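Local coordinates for protein myosin-I heavy chain (Dictyostelium discoideum, PDB 5EJR) that works as an actin-based motor in early phagocytosis and adhesion, the piece described here being a MyTH4-FERM unit of its tail, at residues R215-S220 with T323-R328; V239-G244 with Q248-F253. All coordinates share one frame; numbering follows the deposited sequence. Where two conformers were deposited one is given.

Contact 1: residues R215-S220 with T323-R328; sequences RFIDQS and TYCQIR. With EDO (1,2-ethanediol), chain H.
I217 at the corner of a tight turn packs against C325 and Q326 on the helix 317-332. I217 CB points toward the helix and lies 4.1 Å from C325 SG. Beyond CB the side chain splits. CG2 meets C325 alone, whereas CG1 touches both C325 SG and Q326 CA. I217 CG2 approaches C325 SG to 3.4 Å and also touches C325 CB. An anti chi1 (-166°, CG1 opposite the backbone N) places the other branch beside the helix, with I217 CG1 3.7 Å from Q326 CA. The terminal I217 CD1 ends near the same carbon, 4.0 Å from Q326 CA. The isoleucine thus sits astride two successive residues of the helix. C325 SG also borders the backbone N of D218. C325 has two deposited conformers, so its close approach to I217 CG2 holds for the one described and is less certain than the rest.

Across the contact the packing is apolar; the polar groups bond elsewhere. Q326 runs extended from CB, and its amide is held at both ends. OE1 accepts from the backbone N of R296, while Q326 NE2 gives a fairly straight bond to O2 of an ethanediol, 2.9 Å away. That ethanediol, probably from the crystallisation liquor, is also bonded to E330 and G421.

The turn is braced from within. D218 OD1 takes two bonds from S220, one from the backbone N at 3.0 Å and one from OG at 2.7 Å. The N comes from above the carboxylate plane, and OG from the syn side. A type I beta turn from F216 to Q219, reinforced by an Asx turn at D218, here joins strands 211-215 and 221-225 of the ubiquitin-like FERM lobe and docks on a helix of the next lobe.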
loop_
_atom_site.group_PDB
_atom_site.type_symbol
_atom_site.label_atom_id
_atom_site.label_comp_id
_atom_site.label_asym_id
_atom_site.label_seq_id
_atom_site.Cartn_x
_atom_site.Cartn_y
_atom_site.Cartn_z
ATOM N N ARG A 215 10.071 5.337 -7.351
ATOM C CA ARG A 215 10.672 5.335 -8.678
ATOM C C ARG A 215 9.780 5.999 -9.709
ATOM O O ARG A 215 8.552 6.056 -9.541
ATOM C CB ARG A 215 11.025 3.916 -9.115
ATOM C CG ARG A 215 11.957 3.199 -8.148
ATOM C CD ARG A 215 12.663 2.051 -8.818
ATOM N NE ARG A 215 12.955 0.974 -7.875
ATOM C CZ ARG A 215 13.466 -0.205 -8.218
ATOM N NH1 ARG A 215 13.764 -0.465 -9.486
ATOM N NH2 ARG A 215 13.688 -1.131 -7.295
ATOM N N PHE A 216 10.401 6.510 -10.780
ATOM C CA PHE A 216 9.708 7.093 -11.923
ATOM C C PHE A 216 10.050 6.202 -13.101
ATOM O O PHE A 216 10.930 5.357 -12.985
ATOM C CB PHE A 216 10.126 8.553 -12.170
ATOM C CG PHE A 216 9.484 9.515 -11.202
ATOM C CD1 PHE A 216 9.986 9.669 -9.910
ATOM C CD2 PHE A 216 8.394 10.291 -11.584
ATOM C CE1 PHE A 216 9.365 10.543 -8.999
ATOM C CE2 PHE A 216 7.788 11.174 -10.679
ATOM C CZ PHE A 216 8.268 11.280 -9.389
ATOM N N ILE A 217 9.349 6.373 -14.220
ATOM C CA ILE A 217 9.508 5.581 -15.442
ATOM C C ILE A 217 10.950 5.637 -16.023
ATOM O O ILE A 217 11.380 4.678 -16.656
ATOM C CB ILE A 217 8.410 5.999 -16.478
ATOM C CG1 ILE A 217 8.282 4.992 -17.655
ATOM C CG2 ILE A 217 8.596 7.431 -16.973
ATOM C CD1 ILE A 217 7.441 3.767 -17.352
ATOM N N ASP A 218 11.687 6.735 -15.785
ATOM C CA ASP A 218 13.051 6.894 -16.301
ATOM C C ASP A 218 14.086 6.155 -15.443
ATOM O O ASP A 218 15.279 6.189 -15.754
ATOM C CB ASP A 218 13.407 8.390 -16.505
ATOM C CG ASP A 218 13.512 9.268 -15.258
ATOM O OD1 ASP A 218 13.162 8.792 -14.158
ATOM O OD2 ASP A 218 13.906 10.442 -15.394
ATOM N N GLN A 219 13.608 5.469 -14.372
ATOM C CA GLN A 219 14.371 4.685 -13.391
ATOM C C GLN A 219 15.024 5.581 -12.323
ATOM O O GLN A 219 15.690 5.072 -11.415
ATOM C CB GLN A 219 15.375 3.711 -14.049
ATOM C CG GLN A 219 14.728 2.637 -14.909
ATOM C CD GLN A 219 15.755 1.917 -15.748
ATOM O OE1 GLN A 219 16.005 2.273 -16.906
ATOM N NE2 GLN A 219 16.386 0.894 -15.181
ATOM N N SER A 220 14.768 6.905 -12.387
ATOM C CA SER A 220 15.241 7.850 -11.377
ATOM C C SER A 220 14.327 7.692 -10.168
ATOM O O SER A 220 13.246 7.118 -10.289
ATOM C CB SER A 220 15.247 9.284 -11.909
ATOM O OG SER A 220 13.983 9.919 -11.804
ATOM N N THR A 323 5.239 11.373 -19.760
ATOM C CA THR A 323 4.213 10.726 -20.580
ATOM C C THR A 323 4.835 10.033 -21.769
ATOM O O THR A 323 4.503 8.873 -22.025
ATOM C CB THR A 323 3.134 11.732 -20.996
ATOM O OG1 THR A 323 2.578 12.284 -19.804
ATOM C CG2 THR A 323 2.022 11.075 -21.822
ATOM N N TYR A 324 5.685 10.759 -22.526
ATOM C CA TYR A 324 6.341 10.204 -23.703
ATOM C C TYR A 324 7.136 8.946 -23.286
ATOM O O TYR A 324 6.978 7.901 -23.905
ATOM C CB TYR A 324 7.254 11.260 -24.386
ATOM C CG TYR A 324 8.265 10.602 -25.307
ATOM C CD1 TYR A 324 7.858 9.949 -26.470
ATOM C CD2 TYR A 324 9.615 10.564 -24.973
ATOM C CE1 TYR A 324 8.775 9.308 -27.293
ATOM C CE2 TYR A 324 10.535 9.887 -25.770
ATOM C CZ TYR A 324 10.104 9.236 -26.910
ATOM O OH TYR A 324 11.020 8.615 -27.707
ATOM N N CYS A 325 7.972 9.081 -22.242
ATOM C CA CYS A 325 8.797 8.034 -21.641
ATOM C C CYS A 325 7.947 6.797 -21.271
ATOM O O CYS A 325 8.359 5.677 -21.553
ATOM C CB CYS A 325 9.547 8.596 -20.435
ATOM S SG CYS A 325 10.678 7.432 -19.631
ATOM N N GLN A 326 6.740 7.005 -20.704
ATOM C CA GLN A 326 5.831 5.915 -20.288
ATOM C C GLN A 326 5.248 5.179 -21.497
ATOM O O GLN A 326 5.228 3.956 -21.490
ATOM C CB GLN A 326 4.705 6.440 -19.378
ATOM C CG GLN A 326 3.756 5.354 -18.906
ATOM C CD GLN A 326 2.786 5.907 -17.904
ATOM O OE1 GLN A 326 3.165 6.579 -16.959
ATOM N NE2 GLN A 326 1.518 5.665 -18.113
ATOM N N ILE A 327 4.807 5.910 -22.523
ATOM C CA ILE A 327 4.211 5.284 -23.717
ATOM C C ILE A 327 5.307 4.538 -24.502
ATOM O O ILE A 327 5.049 3.459 -25.026
ATOM C CB ILE A 327 3.495 6.353 -24.577
ATOM C CG1 ILE A 327 2.325 6.983 -23.750
ATOM C CG2 ILE A 327 2.964 5.732 -25.898
ATOM C CD1 ILE A 327 1.944 8.392 -24.249
ATOM N N ARG A 328 6.511 5.128 -24.580
ATOM C CA ARG A 328 7.658 4.523 -25.272
ATOM C C ARG A 328 8.026 3.204 -24.589
ATOM O O ARG A 328 8.261 2.221 -25.276
ATOM C CB ARG A 328 8.886 5.452 -25.292
ATOM C CG ARG A 328 9.882 5.036 -26.406
ATOM C CD ARG A 328 11.258 5.631 -26.135
ATOM N NE ARG A 328 12.195 5.435 -27.250
ATOM C CZ ARG A 328 12.987 4.366 -27.386
ATOM N NH1 ARG A 328 12.933 3.373 -26.509
ATOM N NH2 ARG A 328 13.831 4.281 -28.412
HETATM C C1 EDO H . -1.370 4.754 -22.397
HETATM O O1 EDO H . -2.159 3.728 -21.834
HETATM C C2 EDO H . -0.312 5.412 -21.457
HETATM O O2 EDO H . 0.238 4.573 -20.457
#

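Contact 2: residues V239-G244 with Q248-F253; sequences VCRQYG and QSIKMF. With EDO (1,2-ethanediol), chain G.
C240 and R241, near the end of the helix 232-243, meet I250 and F253 in the segment that leads into strand 253-259. The helix ends in a Schellman motif with G244 at the C-prime position. The apolar contacts centre on C240. C240 CB packs on I250 CG1 at 3.8 Å. C240 SG, anti to the carbonyl carbon (chi1 -74°), reaches F253 CB at 3.8 Å.

The same sulfur makes a sulfur-aromatic contact. C240 SG stands 4.9 Å from the centroid of the F253 ring, approaching obliquely at 40° from the ring normal.

A third kind of contact pairs methyl with cation. R241 extends across I250 at about a right angle. I250 CD1 lies over one face of the guanidinium, toward its rim, 3.5 Å from R241 NH1. The aliphatic part joins in, with R241 CG 3.6 Å from I250 CD1. NH1 itself bonds to D237 O, one turn back along the helix.

With these apolar, sulfur-aromatic and methyl-guanidinium contacts, the pairing rests mainly on dispersion. C240, I250 and F253 are buried, whereas R241 is exposed and keeps its charged end on the outer side of I250.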
loop_
_atom_site.group_PDB
_atom_site.type_symbol
_atom_site.label_atom_id
_atom_site.label_comp_id
_atom_site.label_asym_id
_atom_site.label_seq_id
_atom_site.Cartn_x
_atom_site.Cartn_y
_atom_site.Cartn_z
ATOM N N VAL A 239 5.988 13.468 -4.231
ATOM C CA VAL A 239 7.045 13.085 -5.189
ATOM C C VAL A 239 6.888 13.781 -6.528
ATOM O O VAL A 239 7.885 14.068 -7.173
ATOM C CB VAL A 239 7.319 11.585 -5.405
ATOM C CG1 VAL A 239 8.073 10.979 -4.244
ATOM C CG2 VAL A 239 6.053 10.799 -5.775
ATOM N N CYS A 240 5.639 14.004 -6.963
ATOM C CA CYS A 240 5.370 14.663 -8.237
ATOM C C CYS A 240 5.807 16.118 -8.210
ATOM O O CYS A 240 6.391 16.571 -9.182
ATOM C CB CYS A 240 3.917 14.481 -8.663
ATOM S SG CYS A 240 3.555 12.799 -9.247
ATOM N N ARG A 241 5.588 16.820 -7.069
ATOM C CA ARG A 241 6.049 18.194 -6.836
ATOM C C ARG A 241 7.587 18.245 -6.838
ATOM O O ARG A 241 8.158 19.138 -7.461
ATOM C CB ARG A 241 5.518 18.746 -5.513
ATOM C CG ARG A 241 4.202 19.481 -5.634
ATOM C CD ARG A 241 3.555 19.730 -4.279
ATOM N NE ARG A 241 2.156 20.155 -4.408
ATOM C CZ ARG A 241 1.128 19.338 -4.639
ATOM N NH1 ARG A 241 1.325 18.038 -4.790
ATOM N NH2 ARG A 241 -0.101 19.823 -4.744
ATOM N N GLN A 242 8.245 17.267 -6.183
ATOM C CA GLN A 242 9.711 17.146 -6.150
ATOM C C GLN A 242 10.286 16.956 -7.559
ATOM O O GLN A 242 11.297 17.561 -7.907
ATOM C CB GLN A 242 10.129 15.960 -5.274
ATOM C CG GLN A 242 10.158 16.283 -3.792
ATOM C CD GLN A 242 10.658 15.111 -2.996
ATOM O OE1 GLN A 242 11.854 14.780 -3.000
ATOM N NE2 GLN A 242 9.751 14.449 -2.306
ATOM N N TYR A 243 9.640 16.111 -8.370
ATOM C CA TYR A 243 10.066 15.869 -9.749
ATOM C C TYR A 243 9.922 17.106 -10.642
ATOM O O TYR A 243 10.648 17.238 -11.618
ATOM C CB TYR A 243 9.294 14.682 -10.333
ATOM C CG TYR A 243 9.993 14.044 -11.509
ATOM C CD1 TYR A 243 10.978 13.081 -11.319
ATOM C CD2 TYR A 243 9.660 14.389 -12.815
ATOM C CE1 TYR A 243 11.629 12.493 -12.397
ATOM C CE2 TYR A 243 10.326 13.829 -13.903
ATOM C CZ TYR A 243 11.300 12.868 -13.689
ATOM O OH TYR A 243 11.908 12.249 -14.752
ATOM N N GLY A 244 9.004 18.004 -10.291
ATOM C CA GLY A 244 8.771 19.223 -11.046
ATOM C C GLY A 244 7.493 19.220 -11.871
ATOM O O GLY A 244 7.332 20.096 -12.719
ATOM N N GLN A 248 -1.346 21.587 -11.687
ATOM C CA GLN A 248 -2.525 21.111 -12.414
ATOM C C GLN A 248 -2.402 19.696 -12.986
ATOM O O GLN A 248 -3.428 19.052 -13.212
ATOM C CB GLN A 248 -2.916 22.107 -13.515
ATOM C CG GLN A 248 -3.539 23.400 -12.967
ATOM C CD GLN A 248 -4.844 23.180 -12.227
ATOM O OE1 GLN A 248 -5.901 22.963 -12.828
ATOM N NE2 GLN A 248 -4.796 23.243 -10.901
ATOM N N SER A 249 -1.168 19.207 -13.198
ATOM C CA SER A 249 -0.948 17.876 -13.784
ATOM C C SER A 249 -0.859 16.758 -12.766
ATOM O O SER A 249 -1.013 15.588 -13.123
ATOM C CB SER A 249 0.328 17.876 -14.620
ATOM O OG SER A 249 0.228 18.780 -15.706
ATOM N N ILE A 250 -0.578 17.102 -11.511
ATOM C CA ILE A 250 -0.348 16.141 -10.433
ATOM C C ILE A 250 -1.512 15.156 -10.265
ATOM O O ILE A 250 -1.271 13.955 -10.067
ATOM C CB ILE A 250 0.044 16.897 -9.123
ATOM C CG1 ILE A 250 1.527 17.333 -9.249
ATOM C CG2 ILE A 250 -0.148 16.007 -7.886
ATOM C CD1 ILE A 250 2.052 18.274 -8.234
ATOM N N LYS A 251 -2.747 15.628 -10.455
ATOM C CA LYS A 251 -3.925 14.762 -10.344
ATOM C C LYS A 251 -3.974 13.650 -11.390
ATOM O O LYS A 251 -4.761 12.745 -11.229
ATOM C CB LYS A 251 -5.241 15.570 -10.392
ATOM C CG LYS A 251 -5.525 16.241 -11.739
ATOM C CD LYS A 251 -6.844 17.048 -11.733
ATOM C CE LYS A 251 -6.841 18.265 -10.824
ATOM N NZ LYS A 251 -5.991 19.368 -11.333
ATOM N N MET A 252 -3.203 13.754 -12.475
ATOM C CA MET A 252 -3.224 12.788 -13.572
ATOM C C MET A 252 -2.350 11.617 -13.238
ATOM O O MET A 252 -2.351 10.632 -13.971
ATOM C CB MET A 252 -2.705 13.424 -14.904
ATOM C CG MET A 252 -3.423 14.707 -15.325
ATOM S SD MET A 252 -5.200 14.426 -15.416
ATOM C CE MET A 252 -5.795 16.148 -15.584
ATOM N N PHE A 253 -1.547 11.744 -12.178
ATOM C CA PHE A 253 -0.585 10.744 -11.787
ATOM C C PHE A 253 -1.057 9.886 -10.637
ATOM O O PHE A 253 -1.900 10.298 -9.837
ATOM C CB PHE A 253 0.778 11.421 -11.479
ATOM C CG PHE A 253 1.515 11.895 -12.710
ATOM C CD1 PHE A 253 1.220 13.127 -13.289
ATOM C CD2 PHE A 253 2.471 11.090 -13.321
ATOM C CE1 PHE A 253 1.863 13.537 -14.461
ATOM C CE2 PHE A 253 3.086 11.490 -14.508
ATOM C CZ PHE A 253 2.790 12.725 -15.058
HETATM C C1 EDO G . -2.536 18.377 -17.509
HETATM O O1 EDO G . -3.939 18.246 -17.616
HETATM C C2 EDO G . -1.832 17.376 -18.454
HETATM O O2 EDO G . -0.454 17.724 -18.561
#

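How the contacts relate
After the MyTH4 helices, the chain reaches the turn at 215-220, then runs through helix 232-243 and on to strand 253-259. Contact 2 closes a short loop between 239-244 and 248-253. Contact 1 closes later, when 323-328 reaches back to the turn across 102 residues, so contact 2 is nested inside it. Their centres are 13 Å apart, and their first segments touch. Y243 OH lies 2.8 Å from D218 OD2, and the rings of F216 and Y243 stack. Contact 2 joins the end of helix 232-243 to the start of strand 253-259 within the first FERM lobe. Contact 1 joins that lobe to helix 317-332 of the next, which Y243, S249 and F253 of contact 2 also touch.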